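Local coordinates for protein 11R-lipoxygenase (Gersemia fruticosa, PDB 3VF1) that probably dioxygenates polyunsaturated fatty acids with a non-heme iron centre, as lipoxygenases do, in a calcium-dependent manner, at residues N266-R271 with T384-M389; T309-L314 with T330-L335; S413-W418 with D524-D529. All coordinates share one frame; numbering follows the deposited sequence.

Contact 1 (N266-R271 with T384-M389); sequences NPEVIR and TQYHQM
Glu-268 OE1 is gripped by two groups, a water that links it to Tyr-386 and the hydroxyl OG1 of Thr-391, a residue of the same helix as Tyr-386. The water donates to Glu-268 OE1 at 2.8 Å and lies 2.6 Å from Tyr-386 OH, in the plane of the phenol ring. The Thr-391 hydroxyl also bonds Asn-266 OD1. Two side chains of the loop thus meet at one threonine of the helix.

Tyr-386 CG lies anti to the backbone N (chi1 -168°), beside the carbonyl carbon. Over one face of the ring sits Val-269, whose CG2 is 3.9 Å from the Tyr-386 ring centroid and 13° off the ring normal, a CH-pi contact onto the middle of the ring. The Asn-266 amide comes in obliquely, with ND2 3.6 Å from Tyr-386 CD1; the two planes are only 18° apart. Asn-266 also slides past His-387, the two running in opposite directions, with CB 3.7 Å from His-387 CB. The imidazole of His-387 bonds elsewhere, its NE2 to Val-578 O. The side chain of His-387 comes within about 4 Å of that of the iron ligand His-392, so it belongs to the surroundings of the metal site rather than to its ligands.

The residues 266-271 form the connection that leaves helix 254-263 and enters the short edge strand 271-272, and they lean on the long helix 369-410, which carries the iron ligands His-392 and His-397. Strand 306-310 touches this connection through Thr-309 on Val-269, while His-464 of helix 456-465 packs on Tyr-386.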
# COMPACT_ATOMS: atom_id res chain seq x y z
N ASN A 266 10.64 -5.84 -5.55
CA ASN A 266 9.93 -5.77 -6.82
C ASN A 266 9.94 -7.10 -7.57
O ASN A 266 10.76 -7.31 -8.46
CB ASN A 266 10.54 -4.68 -7.70
CG ASN A 266 9.80 -4.52 -9.01
OD1 ASN A 266 8.66 -4.96 -9.16
ND2 ASN A 266 10.45 -3.88 -9.98
N PRO A 267 9.01 -8.01 -7.21
CA PRO A 267 8.89 -9.33 -7.83
C PRO A 267 7.84 -9.37 -8.95
O PRO A 267 7.23 -10.41 -9.17
CB PRO A 267 8.43 -10.20 -6.66
CG PRO A 267 7.56 -9.27 -5.86
CD PRO A 267 8.12 -7.87 -6.05
N GLU A 268 7.65 -8.25 -9.65
CA GLU A 268 6.57 -8.14 -10.62
C GLU A 268 7.01 -8.25 -12.08
O GLU A 268 6.18 -8.25 -12.98
CB GLU A 268 5.85 -6.80 -10.44
CG GLU A 268 4.95 -6.73 -9.21
CD GLU A 268 4.03 -5.52 -9.24
OE1 GLU A 268 4.39 -4.51 -9.90
OE2 GLU A 268 2.95 -5.58 -8.62
N VAL A 269 8.32 -8.34 -12.32
CA VAL A 269 8.84 -8.21 -13.68
C VAL A 269 9.28 -9.53 -14.30
O VAL A 269 8.91 -9.84 -15.43
CB VAL A 269 10.00 -7.21 -13.73
CG1 VAL A 269 10.48 -7.04 -15.17
CG2 VAL A 269 9.58 -5.87 -13.15
N ILE A 270 10.08 -10.31 -13.58
CA ILE A 270 10.66 -11.52 -14.14
C ILE A 270 9.57 -12.51 -14.57
O ILE A 270 8.54 -12.63 -13.91
CB ILE A 270 11.61 -12.22 -13.15
CG1 ILE A 270 12.38 -13.34 -13.85
CG2 ILE A 270 10.83 -12.76 -11.95
CD1 ILE A 270 13.58 -13.83 -13.07
N ARG A 271 9.81 -13.21 -15.67
CA ARG A 271 8.86 -14.19 -16.17
C ARG A 271 9.55 -15.23 -17.05
O ARG A 271 10.61 -14.97 -17.62
CB ARG A 271 7.75 -13.51 -16.97
CG ARG A 271 8.20 -12.90 -18.28
CD ARG A 271 7.05 -12.21 -18.97
NE ARG A 271 5.92 -13.12 -19.16
CZ ARG A 271 4.65 -12.74 -19.22
NH1 ARG A 271 4.31 -11.46 -19.12
NH2 ARG A 271 3.70 -13.65 -19.39
N THR A 384 14.75 -0.23 -10.38
CA THR A 384 14.42 0.73 -9.34
C THR A 384 13.39 1.73 -9.83
O THR A 384 12.44 2.06 -9.12
CB THR A 384 15.67 1.50 -8.86
OG1 THR A 384 16.59 0.59 -8.26
CG2 THR A 384 15.28 2.57 -7.84
N GLN A 385 13.58 2.22 -11.06
CA GLN A 385 12.64 3.15 -11.66
C GLN A 385 11.26 2.50 -11.67
O GLN A 385 10.26 3.11 -11.27
CB GLN A 385 13.03 3.51 -13.10
CG GLN A 385 14.51 3.82 -13.32
CD GLN A 385 15.02 4.92 -12.41
OE1 GLN A 385 14.57 6.07 -12.49
NE2 GLN A 385 15.97 4.58 -11.54
N TYR A 386 11.23 1.25 -12.12
CA TYR A 386 9.99 0.49 -12.22
C TYR A 386 9.36 0.30 -10.84
O TYR A 386 8.16 0.51 -10.67
CB TYR A 386 10.28 -0.87 -12.86
CG TYR A 386 9.04 -1.64 -13.27
CD1 TYR A 386 8.22 -2.25 -12.33
CD2 TYR A 386 8.71 -1.77 -14.61
CE1 TYR A 386 7.10 -2.95 -12.71
CE2 TYR A 386 7.59 -2.48 -15.01
CZ TYR A 386 6.79 -3.07 -14.05
OH TYR A 386 5.67 -3.77 -14.44
N HIS A 387 10.16 -0.09 -9.86
CA HIS A 387 9.64 -0.40 -8.53
C HIS A 387 9.02 0.82 -7.85
O HIS A 387 7.92 0.75 -7.32
CB HIS A 387 10.74 -0.95 -7.63
CG HIS A 387 10.37 -0.98 -6.18
ND1 HIS A 387 10.91 -0.11 -5.26
CD2 HIS A 387 9.50 -1.76 -5.50
CE1 HIS A 387 10.39 -0.36 -4.07
NE2 HIS A 387 9.53 -1.35 -4.19
N GLN A 388 9.74 1.94 -7.86
CA GLN A 388 9.30 3.13 -7.15
C GLN A 388 8.01 3.70 -7.72
O GLN A 388 7.07 3.99 -6.97
CB GLN A 388 10.39 4.20 -7.18
CG GLN A 388 11.61 3.87 -6.34
CD GLN A 388 11.29 3.78 -4.86
OE1 GLN A 388 10.32 4.38 -4.38
NE2 GLN A 388 12.10 3.03 -4.12
N MET A 389 7.96 3.87 -9.03
CA MET A 389 6.84 4.56 -9.67
C MET A 389 5.67 3.63 -10.00
O MET A 389 4.51 4.02 -9.83
CB MET A 389 7.32 5.26 -10.94
CG MET A 389 8.47 6.23 -10.72
SD MET A 389 8.22 7.30 -9.28
CE MET A 389 6.62 8.01 -9.65
O HOH W 1 3.95 -4.53 -12.69

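Contact 2 (T309-L314 with T330-L335); sequences TDYKIL and TTPLGL
The Tyr-311 ring meets Pro-332 at its edge: the carbonyl oxygen Pro-332 O lies in the ring plane, 3.7 Å from Tyr-311 CD1, and the proline CG approaches the same ring atom. Beside the ring, Tyr-311 CB rests 3.9 Å from Pro-332 CD, the two side chains meeting at a slant. Tyr-311 CG stands anti to the carbonyl carbon (chi1 -64°), beside the backbone N, and the far end of the ring is tied by OH to Asp-383 of helix 369-410. Phe-261 of helix 254-263 also packs against this tyrosine. The carboxylate of Asp-310, the other flat group, lies alongside Leu-333, both side chains pointing the same way, and Asp-310 OD2 comes 3.8 Å from Leu-333 CD2. Asp-310 OD1 has its main partner in Gln-353 NE2.

The backbones here form part of an antiparallel sheet, strand 306-310 pairing with 333-338. Thr-309 and Gly-334 make a hydrogen-bonded pair, in which Thr-309 N donates to Gly-334 O at 2.9 Å. The return bond, from Gly-334 N to Thr-309 O, measures 3.0 Å. Asp-310 and Leu-333 follow as a non-hydrogen-bonded pair. One residue further on, Tyr-311 N donates to Pro-332 O at 3.1 Å, a bond that meets the oxygen nearly head-on (C=O...N 175°).

Thr-309 OG1 stands over the glycine, 3.6 Å from Gly-334 CA, on the side where a beta-carbon at Gly-334 would collide with it. Further along, the chain turns into a 3-10 segment, and Leu-314 folds back on residues 330-335, its CD1 3.7 Å from Thr-330 O, while Thr-331 CG2 packs against the backbone of Leu-314.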
# COMPACT_ATOMS: atom_id res chain seq x y z
N THR A 309 13.79 -10.48 -17.74
CA THR A 309 13.26 -9.22 -17.22
C THR A 309 13.40 -8.14 -18.28
O THR A 309 14.50 -7.61 -18.50
CB THR A 309 14.00 -8.77 -15.94
OG1 THR A 309 15.39 -8.61 -16.22
CG2 THR A 309 13.81 -9.77 -14.82
N ASP A 310 12.30 -7.81 -18.95
CA ASP A 310 12.31 -6.84 -20.04
C ASP A 310 11.75 -5.50 -19.59
O ASP A 310 10.58 -5.41 -19.20
CB ASP A 310 11.49 -7.38 -21.21
CG ASP A 310 11.53 -6.47 -22.43
OD1 ASP A 310 11.92 -5.29 -22.28
OD2 ASP A 310 11.16 -6.93 -23.53
N TYR A 311 12.57 -4.46 -19.65
CA TYR A 311 12.16 -3.13 -19.22
C TYR A 311 11.89 -2.21 -20.40
O TYR A 311 12.26 -1.04 -20.40
CB TYR A 311 13.23 -2.53 -18.30
CG TYR A 311 13.39 -3.32 -17.02
CD1 TYR A 311 14.22 -4.43 -16.97
CD2 TYR A 311 12.68 -2.98 -15.88
CE1 TYR A 311 14.35 -5.17 -15.81
CE2 TYR A 311 12.81 -3.70 -14.72
CZ TYR A 311 13.65 -4.80 -14.69
OH TYR A 311 13.78 -5.52 -13.53
N LYS A 312 11.22 -2.76 -21.41
CA LYS A 312 10.83 -2.00 -22.59
C LYS A 312 10.05 -0.74 -22.23
O LYS A 312 10.13 0.26 -22.94
CB LYS A 312 9.97 -2.88 -23.51
CG LYS A 312 9.47 -2.18 -24.75
CD LYS A 312 8.74 -3.14 -25.68
CE LYS A 312 8.35 -2.47 -26.98
NZ LYS A 312 7.74 -3.43 -27.94
N ILE A 313 9.31 -0.78 -21.14
CA ILE A 313 8.42 0.32 -20.77
C ILE A 313 9.18 1.62 -20.52
O ILE A 313 8.60 2.70 -20.61
CB ILE A 313 7.57 -0.03 -19.53
CG1 ILE A 313 6.47 1.02 -19.34
CG2 ILE A 313 8.44 -0.14 -18.29
CD1 ILE A 313 5.41 0.63 -18.33
N LEU A 314 10.47 1.52 -20.22
CA LEU A 314 11.29 2.71 -19.97
C LEU A 314 11.61 3.45 -21.26
O LEU A 314 12.11 4.58 -21.24
CB LEU A 314 12.58 2.33 -19.26
CG LEU A 314 12.44 1.99 -17.78
CD1 LEU A 314 13.73 1.42 -17.22
CD2 LEU A 314 12.02 3.22 -17.00
N THR A 330 18.78 3.30 -19.10
CA THR A 330 18.68 2.56 -20.35
C THR A 330 17.34 1.83 -20.38
O THR A 330 16.44 2.13 -19.59
CB THR A 330 19.84 1.56 -20.51
OG1 THR A 330 19.69 0.47 -19.60
CG2 THR A 330 21.17 2.25 -20.26
N THR A 331 17.20 0.89 -21.30
CA THR A 331 15.96 0.14 -21.46
C THR A 331 16.32 -1.33 -21.58
O THR A 331 16.06 -1.96 -22.61
CB THR A 331 15.20 0.61 -22.70
OG1 THR A 331 15.99 0.36 -23.87
CG2 THR A 331 14.89 2.09 -22.61
N PRO A 332 16.92 -1.89 -20.52
CA PRO A 332 17.65 -3.15 -20.58
C PRO A 332 16.80 -4.41 -20.65
O PRO A 332 15.59 -4.36 -20.42
CB PRO A 332 18.43 -3.15 -19.26
CG PRO A 332 17.55 -2.41 -18.32
CD PRO A 332 16.85 -1.36 -19.14
N LEU A 333 17.45 -5.51 -20.98
CA LEU A 333 16.85 -6.84 -20.88
C LEU A 333 17.83 -7.74 -20.14
O LEU A 333 19.02 -7.74 -20.43
CB LEU A 333 16.57 -7.42 -22.26
CG LEU A 333 15.60 -6.65 -23.16
CD1 LEU A 333 16.35 -5.63 -24.00
CD2 LEU A 333 14.82 -7.61 -24.04
N GLY A 334 17.32 -8.49 -19.18
CA GLY A 334 18.14 -9.42 -18.43
C GLY A 334 17.66 -10.84 -18.63
O GLY A 334 16.46 -11.09 -18.65
N LEU A 335 18.60 -11.76 -18.79
CA LEU A 335 18.25 -13.17 -18.95
C LEU A 335 18.79 -13.95 -17.77
O LEU A 335 19.92 -13.75 -17.35
CB LEU A 335 18.83 -13.71 -20.26
CG LEU A 335 18.16 -14.98 -20.80
CD1 LEU A 335 16.73 -14.68 -21.24
CD2 LEU A 335 18.96 -15.56 -21.95

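Contact 3 (S413-W418 with D524-D529); sequences SVHPVW and DNEIQD
His-415 and Asp-524 reach toward each other tip to tip, and NE2 of the histidine donates to Asp-524 OD2 at 2.8 Å. The bond is bent (140° at the hydrogen), uses the syn lone pair of OD2, and joins nearly coplanar groups; Tyr-515 OH also bonds Asp-524 OD2. This polar end is the tight part. Around the same ring edge Glu-526 OE1 lies 3.3 Å from His-415 CD2, while Glu-526 OE2 forms a salt bridge with Arg-154. Looser is the apolar side, where Ile-527 CD1 touches Val-417 CG2 at 3.9 Å and the two side chains cross at about a right angle.

The starts of helix 416-425 and helix 525-538 meet here, away from the annotated sites. His-415 and Asp-524 are each the N-cap of their helix: His-415 ND1 accepts from Val-417 N at 3.1 Å, and Asp-524 OD1 from Ile-527 N at 3.0 Å, met from above the carboxylate plane. An alanine in place of His-415 would probably leave Asp-524 OD2 without its link to the other helix and Val-417 N without its capping acceptor.

With ND1 accepting and NE2 donating, the ring is probably neutral, its proton on NE2; a proton on ND1 would probably cost the cap.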
# COMPACT_ATOMS: atom_id res chain seq x y z
N SER A 413 -22.18 3.89 6.97
CA SER A 413 -21.36 3.17 7.94
C SER A 413 -22.06 1.96 8.55
O SER A 413 -21.46 1.22 9.34
CB SER A 413 -20.91 4.13 9.05
OG SER A 413 -22.02 4.77 9.65
N VAL A 414 -23.33 1.74 8.20
CA VAL A 414 -24.07 0.59 8.69
C VAL A 414 -23.94 -0.60 7.73
O VAL A 414 -24.33 -1.72 8.06
CB VAL A 414 -25.57 0.93 8.90
CG1 VAL A 414 -26.28 1.10 7.56
CG2 VAL A 414 -26.25 -0.14 9.74
N HIS A 415 -23.38 -0.35 6.56
CA HIS A 415 -23.20 -1.38 5.54
C HIS A 415 -22.02 -2.29 5.91
O HIS A 415 -20.97 -1.81 6.31
CB HIS A 415 -22.95 -0.72 4.19
CG HIS A 415 -23.16 -1.63 3.02
ND1 HIS A 415 -22.48 -2.82 2.86
CD2 HIS A 415 -23.97 -1.53 1.94
CE1 HIS A 415 -22.86 -3.40 1.74
NE2 HIS A 415 -23.77 -2.64 1.16
N PRO A 416 -22.20 -3.62 5.76
CA PRO A 416 -21.16 -4.58 6.15
C PRO A 416 -19.85 -4.42 5.37
O PRO A 416 -18.78 -4.63 5.95
CB PRO A 416 -21.81 -5.94 5.83
CG PRO A 416 -22.91 -5.64 4.88
CD PRO A 416 -23.41 -4.29 5.27
N VAL A 417 -19.93 -4.07 4.10
CA VAL A 417 -18.74 -3.88 3.27
C VAL A 417 -17.95 -2.65 3.72
O VAL A 417 -16.72 -2.66 3.69
CB VAL A 417 -19.11 -3.73 1.78
CG1 VAL A 417 -17.90 -3.30 0.97
CG2 VAL A 417 -19.67 -5.04 1.25
N TRP A 418 -18.65 -1.60 4.14
CA TRP A 418 -17.99 -0.42 4.68
C TRP A 418 -17.17 -0.81 5.91
O TRP A 418 -16.03 -0.36 6.07
CB TRP A 418 -19.00 0.65 5.07
CG TRP A 418 -18.43 1.67 6.01
CD1 TRP A 418 -18.38 1.58 7.38
CD2 TRP A 418 -17.82 2.91 5.67
NE1 TRP A 418 -17.78 2.70 7.90
CE2 TRP A 418 -17.43 3.53 6.87
CE3 TRP A 418 -17.58 3.57 4.46
CZ2 TRP A 418 -16.80 4.78 6.90
CZ3 TRP A 418 -16.95 4.81 4.49
CH2 TRP A 418 -16.57 5.39 5.70
N ASP A 524 -28.81 -4.95 -3.79
CA ASP A 524 -28.15 -4.04 -2.85
C ASP A 524 -27.77 -2.78 -3.62
O ASP A 524 -26.67 -2.67 -4.14
CB ASP A 524 -26.91 -4.68 -2.23
CG ASP A 524 -26.16 -3.74 -1.31
OD1 ASP A 524 -26.41 -2.51 -1.38
OD2 ASP A 524 -25.32 -4.21 -0.53
N ASN A 525 -28.70 -1.83 -3.68
CA ASN A 525 -28.49 -0.61 -4.46
C ASN A 525 -27.22 0.14 -4.06
O ASN A 525 -26.66 0.88 -4.86
CB ASN A 525 -29.71 0.30 -4.32
CG ASN A 525 -29.98 0.71 -2.89
OD1 ASN A 525 -30.36 -0.12 -2.06
ND2 ASN A 525 -29.78 1.98 -2.58
N GLU A 526 -26.78 -0.04 -2.82
CA GLU A 526 -25.66 0.72 -2.29
C GLU A 526 -24.30 0.20 -2.77
O GLU A 526 -23.40 0.99 -3.06
CB GLU A 526 -25.71 0.76 -0.76
CG GLU A 526 -26.83 1.65 -0.24
CD GLU A 526 -26.99 1.58 1.27
OE1 GLU A 526 -26.35 0.71 1.90
OE2 GLU A 526 -27.76 2.40 1.82
N ILE A 527 -24.15 -1.12 -2.87
CA ILE A 527 -22.91 -1.69 -3.38
C ILE A 527 -22.83 -1.47 -4.89
O ILE A 527 -21.74 -1.37 -5.46
CB ILE A 527 -22.80 -3.20 -3.09
CG1 ILE A 527 -21.34 -3.66 -3.15
CG2 ILE A 527 -23.64 -4.01 -4.06
CD1 ILE A 527 -20.47 -3.09 -2.04
N GLN A 528 -23.99 -1.38 -5.53
CA GLN A 528 -24.05 -1.13 -6.97
C GLN A 528 -23.64 0.30 -7.28
O GLN A 528 -23.04 0.57 -8.32
CB GLN A 528 -25.46 -1.41 -7.50
CG GLN A 528 -25.94 -2.83 -7.23
CD GLN A 528 -25.09 -3.88 -7.91
OE1 GLN A 528 -24.39 -3.60 -8.88
NE2 GLN A 528 -25.13 -5.10 -7.39
N ASP A 529 -23.97 1.22 -6.38
CA ASP A 529 -23.53 2.61 -6.51
C ASP A 529 -22.02 2.66 -6.33
O ASP A 529 -21.32 3.38 -7.04
CB ASP A 529 -24.21 3.49 -5.46
CG ASP A 529 -25.71 3.62 -5.68
OD1 ASP A 529 -26.15 3.49 -6.84
OD2 ASP A 529 -26.44 3.85 -4.70

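Contacts 1 and 2 are neighbours, their centres about 11 Å apart, and they touch where Val-269 packs on Tyr-311 and where Tyr-386 meets Ile-313. They share the surroundings of helix 369-410 and of the five-stranded sheet, but contact 1 is only partly buried and bridged by water, whereas contact 2 is buried and held by backbone pairing. Contact 3 is also buried, yet lies on the opposite side of the chain's centre, about 35 Å from contact 1 between centres, and joins two helix starts through a histidine-carboxylate bond. Of the three, contact 1 comes nearest the iron; contacts 2 and 3 lie away from the annotated sites.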